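Local coordinates for binding domain (Hc) of Paraclostridial Mosquitocidal Protein 1 (PDB 6HOX) that forms the receptor-binding part of a clostridial neurotoxin that specifically targets Anopheles mosquitoes and directs the toxin to host nerve cells, at residues I63-N66 / N70-I73; G284-Y289 / E340-L345. All coordinates share one frame; numbering follows the deposited sequence.

Contact 1. Residues I63-N66 / N70-I73; sequences IRLN and NSSI
Ile63 and Ile73 reach toward each other tip to tip, their CD1 methyls 4.1 Å apart, the contact's one apolar side-chain pair. In both, CG1 lies anti to the carbonyl carbon (chi1 -66° in Ile63), which sends the long branch with its CD1 across the gap. Arg64 points the other way. Its NE donates to Asn66 OD1 over 2.8 Å, nearly straight and on a lone pair in the carbonyl plane, while NH1 forms a salt bridge with Glu442 and the guanidinium makes a cation-pi contact with Phe218. Leu65 presents CD2 to the backbone of the returning chain, 3.9 Å from Ser71 O, and Ser71 OG sits 3.6 Å from Leu65 CA. At Asn66 the backbone N donates to Ser71 OG, 3.0 Å away at 175°; the same hydroxyl has a weak hydrogen bond with Gly51 O. A water bridges the two segments, 2.7 Å from Asn66 O and 2.6 Å from Ser71 O. Side chain and solvent thus supply the polar links between segments whose touching parts (residues 63-66 and 71-73) run 137° apart. Strand 61-66 pairs instead with strands 53-56 and 218-227, as the backbone bonds of Arg64 with Gln53 and Leu65 with Ile219 attest. The arrangement is a strand end and the loop after it, within the concanavalin-like antiparallel beta architecture of the N-terminal receptor-binding subdomain.

Contact 2. Residues G284-Y289 / E340-L345; sequences GEYYPY and ENYGNL
The two backbones stay well apart, with Tyr286 CA and Leu345 CA, the nearest such pair, separated by 9.4 Å, so side chains alone close the gap between strand 285-291 and the turn before strand 345-348. Both belong to the beta-trefoil of the C-terminal receptor-binding subdomain, where the turn joins the antiparallel strands 333-339 and 345-348. Tyr286 and Tyr342 form a T-shaped (edge-to-face) pair: the ring planes meet at 63° with centroids 5.0 Å apart, and the edge of Tyr342 is directed at the face of Tyr286. The approach is off-centre, since Tyr342 CE1 stands above the rim of the Tyr286 ring, equally distant from CD2 and CE2. Tyr286 holds CG anti to its carbonyl carbon (chi1 -55°), and this turns the ring out from the strand toward the turn. Leu345 comes in at about a right angle, its CD1 methyl 4.0 Å from Tyr286 CD1, so leucine meets the ring near CD1 and Tyr342 the half at CD2 and CE2, both from the same side of the ring plane. Tyr279, from the neighbouring strand 275-280, also meets the Tyr286 ring, and Leu362 touches Tyr342, extending this apolar patch at the surface. The hydroxyl of Tyr342 hydrogen-bonds with Ser277 OG, and that bond probably helps to hold it in place, with Tyr342 OH 3.4 Å from Tyr286 CD2.

Overall arrangement
The contacts follow one another along the chain and fall in different subdomains: contact 1 in the N-terminal, concanavalin-like range and contact 2 in the C-terminal, trefoil range. Their centres are 44 Å apart, and their nearest atoms about 24 Å apart, so neither touches the other. Contact 1 nevertheless has a tie to the C-terminal range through the Arg64 salt bridge with Glu442, near the chain end. The centre of contact 2 lies about 30 Å from the centre of the chain, that of contact 1 about 20 Å. They also differ in character: a mostly buried strand-to-loop link joined by a hydroxyl and a water, and a surface aromatic cluster.

Contact 1. Residues I63-N66 / N70-I73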
loop_
_atom_site.group_PDB
_atom_site.type_symbol
_atom_site.label_atom_id
_atom_site.label_comp_id
_atom_site.label_asym_id
_atom_site.label_seq_id
_atom_site.Cartn_x
_atom_site.Cartn_y
_atom_site.Cartn_z
ATOM N N ILE A 63 7.281 -1.946 12.787
ATOM C CA ILE A 63 7.446 -3.239 13.384
ATOM C C ILE A 63 7.299 -4.308 12.303
ATOM O O ILE A 63 6.444 -4.210 11.412
ATOM C CB ILE A 63 6.411 -3.439 14.505
ATOM C CG1 ILE A 63 6.667 -2.480 15.669
ATOM C CG2 ILE A 63 6.381 -4.901 14.921
ATOM C CD1 ILE A 63 5.439 -2.192 16.517
ATOM N N ARG A 64 8.146 -5.337 12.411
ATOM C CA ARG A 64 8.041 -6.536 11.618
ATOM C C ARG A 64 7.975 -7.752 12.555
ATOM O O ARG A 64 8.848 -7.934 13.411
ATOM C CB ARG A 64 9.228 -6.652 10.660
ATOM C CG ARG A 64 9.307 -8.007 9.967
ATOM C CD ARG A 64 10.416 -8.108 8.923
ATOM N NE ARG A 64 10.606 -9.479 8.447
ATOM C CZ ARG A 64 11.118 -9.822 7.270
ATOM N NH1 ARG A 64 11.437 -8.893 6.383
ATOM N NH2 ARG A 64 11.328 -11.098 6.999
ATOM N N LEU A 65 6.924 -8.560 12.387
ATOM C CA LEU A 65 6.719 -9.822 13.089
ATOM C C LEU A 65 6.989 -10.989 12.136
ATOM O O LEU A 65 6.394 -11.058 11.077
ATOM C CB LEU A 65 5.272 -9.880 13.572
ATOM C CG LEU A 65 4.873 -8.846 14.624
ATOM C CD1 LEU A 65 3.404 -9.015 15.007
ATOM C CD2 LEU A 65 5.738 -8.969 15.866
ATOM N N ASN A 66 7.851 -11.912 12.562
ATOM C CA ASN A 66 8.277 -13.096 11.831
ATOM C C ASN A 66 7.603 -14.324 12.447
ATOM O O ASN A 66 6.998 -14.233 13.500
ATOM C CB ASN A 66 9.806 -13.238 11.849
ATOM C CG ASN A 66 10.481 -12.101 11.112
ATOM O OD1 ASN A 66 9.995 -11.662 10.068
ATOM N ND2 ASN A 66 11.589 -11.606 11.645
ATOM N N ASN A 70 10.093 -16.042 19.333
ATOM C CA ASN A 70 10.647 -14.856 19.951
ATOM C C ASN A 70 10.100 -13.569 19.328
ATOM O O ASN A 70 10.453 -12.486 19.775
ATOM C CB ASN A 70 12.170 -14.888 19.887
ATOM C CG ASN A 70 12.718 -15.613 21.089
ATOM O OD1 ASN A 70 12.211 -15.429 22.197
ATOM N ND2 ASN A 70 13.716 -16.453 20.876
ATOM N N SER A 71 9.267 -13.689 18.293
ATOM C CA SER A 71 8.765 -12.537 17.569
ATOM C C SER A 71 7.337 -12.230 18.031
ATOM O O SER A 71 6.369 -12.551 17.347
ATOM C CB SER A 71 8.862 -12.769 16.077
ATOM O OG SER A 71 8.888 -11.530 15.380
ATOM N N SER A 72 7.222 -11.593 19.195
ATOM C CA SER A 72 5.942 -11.246 19.762
ATOM C C SER A 72 6.075 -10.003 20.641
ATOM O O SER A 72 7.177 -9.712 21.142
ATOM C CB SER A 72 5.388 -12.382 20.562
ATOM O OG SER A 72 6.153 -12.551 21.748
ATOM N N ILE A 73 4.943 -9.295 20.800
ATOM C CA ILE A 73 4.757 -8.197 21.706
ATOM C C ILE A 73 3.534 -8.511 22.577
ATOM O O ILE A 73 2.459 -8.858 22.067
ATOM C CB ILE A 73 4.576 -6.857 20.967
ATOM C CG1 ILE A 73 5.669 -6.612 19.937
ATOM C CG2 ILE A 73 4.481 -5.687 21.942
ATOM C CD1 ILE A 73 5.375 -5.447 19.016
HETATM O O HOH W 1 5.093 -13.396 15.207
#

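Contact 2. Residues G284-Y289 / E340-L345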
loop_
_atom_site.group_PDB
_atom_site.type_symbol
_atom_site.label_atom_id
_atom_site.label_comp_id
_atom_site.label_asym_id
_atom_site.label_seq_id
_atom_site.Cartn_x
_atom_site.Cartn_y
_atom_site.Cartn_z
ATOM N N GLY A 284 16.810 8.674 -35.359
ATOM C CA GLY A 284 18.027 8.417 -34.611
ATOM C C GLY A 284 17.756 7.985 -33.179
ATOM O O GLY A 284 18.646 8.134 -32.344
ATOM N N GLU A 285 16.569 7.408 -32.903
ATOM C CA GLU A 285 15.966 7.462 -31.561
ATOM C C GLU A 285 15.685 6.073 -30.964
ATOM O O GLU A 285 15.267 5.144 -31.645
ATOM C CB GLU A 285 14.655 8.249 -31.605
ATOM C CG GLU A 285 14.814 9.684 -32.081
ATOM C CD GLU A 285 15.585 10.620 -31.161
ATOM O OE1 GLU A 285 15.879 10.240 -30.000
ATOM O OE2 GLU A 285 15.887 11.740 -31.611
ATOM N N TYR A 286 15.887 5.990 -29.643
ATOM C CA TYR A 286 15.325 4.953 -28.788
ATOM C C TYR A 286 13.955 5.403 -28.258
ATOM O O TYR A 286 13.817 6.507 -27.719
ATOM C CB TYR A 286 16.252 4.664 -27.608
ATOM C CG TYR A 286 17.667 4.309 -27.975
ATOM C CD1 TYR A 286 18.624 5.294 -28.138
ATOM C CD2 TYR A 286 18.060 2.989 -28.113
ATOM C CE1 TYR A 286 19.930 4.982 -28.464
ATOM C CE2 TYR A 286 19.369 2.657 -28.423
ATOM C CZ TYR A 286 20.308 3.658 -28.604
ATOM O OH TYR A 286 21.606 3.355 -28.912
ATOM N N TYR A 287 12.956 4.530 -28.406
ATOM C CA TYR A 287 11.593 4.762 -27.958
ATOM C C TYR A 287 11.284 3.830 -26.786
ATOM O O TYR A 287 11.412 2.615 -26.908
ATOM C CB TYR A 287 10.588 4.525 -29.090
ATOM C CG TYR A 287 10.541 5.605 -30.142
ATOM C CD1 TYR A 287 11.517 5.709 -31.122
ATOM C CD2 TYR A 287 9.530 6.548 -30.144
ATOM C CE1 TYR A 287 11.474 6.707 -32.088
ATOM C CE2 TYR A 287 9.473 7.553 -31.099
ATOM C CZ TYR A 287 10.448 7.638 -32.080
ATOM O OH TYR A 287 10.380 8.647 -33.007
ATOM N N PRO A 288 10.838 4.349 -25.616
ATOM C CA PRO A 288 10.317 3.473 -24.566
ATOM C C PRO A 288 8.884 3.070 -24.939
ATOM O O PRO A 288 8.164 3.846 -25.558
ATOM C CB PRO A 288 10.411 4.357 -23.317
ATOM C CG PRO A 288 10.159 5.753 -23.858
ATOM C CD PRO A 288 10.812 5.767 -25.231
ATOM N N TYR A 289 8.474 1.865 -24.539
ATOM C CA TYR A 289 7.097 1.417 -24.734
ATOM C C TYR A 289 6.714 0.447 -23.603
ATOM O O TYR A 289 7.583 -0.129 -22.951
ATOM C CB TYR A 289 6.939 0.801 -26.132
ATOM C CG TYR A 289 7.666 -0.505 -26.340
ATOM C CD1 TYR A 289 9.018 -0.531 -26.634
ATOM C CD2 TYR A 289 7.007 -1.718 -26.225
ATOM C CE1 TYR A 289 9.701 -1.723 -26.810
ATOM C CE2 TYR A 289 7.674 -2.922 -26.401
ATOM C CZ TYR A 289 9.026 -2.923 -26.693
ATOM O OH TYR A 289 9.685 -4.111 -26.868
ATOM N N GLU A 340 18.418 3.561 -16.401
ATOM C CA GLU A 340 19.624 2.992 -15.818
ATOM C C GLU A 340 20.349 2.043 -16.791
ATOM O O GLU A 340 21.581 1.939 -16.741
ATOM C CB GLU A 340 19.258 2.231 -14.539
ATOM C CG GLU A 340 18.782 3.130 -13.403
ATOM C CD GLU A 340 19.839 4.091 -12.868
ATOM O OE1 GLU A 340 20.789 3.615 -12.204
ATOM O OE2 GLU A 340 19.714 5.318 -13.118
ATOM N N ASN A 341 19.601 1.332 -17.638
ATOM C CA ASN A 341 20.181 0.408 -18.630
ATOM C C ASN A 341 21.121 1.167 -19.583
ATOM O O ASN A 341 22.054 0.596 -20.110
ATOM C CB ASN A 341 19.119 -0.321 -19.462
ATOM C CG ASN A 341 18.345 -1.385 -18.709
ATOM O OD1 ASN A 341 18.595 -1.650 -17.535
ATOM N ND2 ASN A 341 17.391 -2.003 -19.383
ATOM N N TYR A 342 20.847 2.454 -19.809
ATOM C CA TYR A 342 21.574 3.278 -20.766
ATOM C C TYR A 342 22.596 4.192 -20.085
ATOM O O TYR A 342 23.483 4.727 -20.745
ATOM C CB TYR A 342 20.595 4.135 -21.564
ATOM C CG TYR A 342 19.725 3.360 -22.518
ATOM C CD1 TYR A 342 20.177 3.061 -23.791
ATOM C CD2 TYR A 342 18.455 2.927 -22.161
ATOM C CE1 TYR A 342 19.389 2.365 -24.692
ATOM C CE2 TYR A 342 17.655 2.221 -23.046
ATOM C CZ TYR A 342 18.128 1.940 -24.317
ATOM O OH TYR A 342 17.378 1.264 -25.225
ATOM N N GLY A 343 22.416 4.449 -18.793
ATOM C CA GLY A 343 23.358 5.220 -18.023
ATOM C C GLY A 343 23.116 6.719 -18.104
ATOM O O GLY A 343 23.159 7.385 -17.083
ATOM N N ASN A 344 22.894 7.260 -19.306
ATOM C CA ASN A 344 22.889 8.723 -19.486
ATOM C C ASN A 344 21.662 9.217 -20.275
ATOM O O ASN A 344 21.611 10.398 -20.658
ATOM C CB ASN A 344 24.189 9.188 -20.157
ATOM C CG ASN A 344 24.342 8.696 -21.584
ATOM O OD1 ASN A 344 23.814 7.646 -21.953
ATOM N ND2 ASN A 344 25.068 9.447 -22.401
ATOM N N LEU A 345 20.680 8.346 -20.536
ATOM C CA LEU A 345 19.496 8.756 -21.273
ATOM C C LEU A 345 18.334 9.024 -20.301
ATOM O O LEU A 345 18.190 8.320 -19.281
ATOM C CB LEU A 345 19.139 7.676 -22.299
ATOM C CG LEU A 345 20.238 7.333 -23.317
ATOM C CD1 LEU A 345 19.662 6.509 -24.457
ATOM C CD2 LEU A 345 20.904 8.586 -23.861
#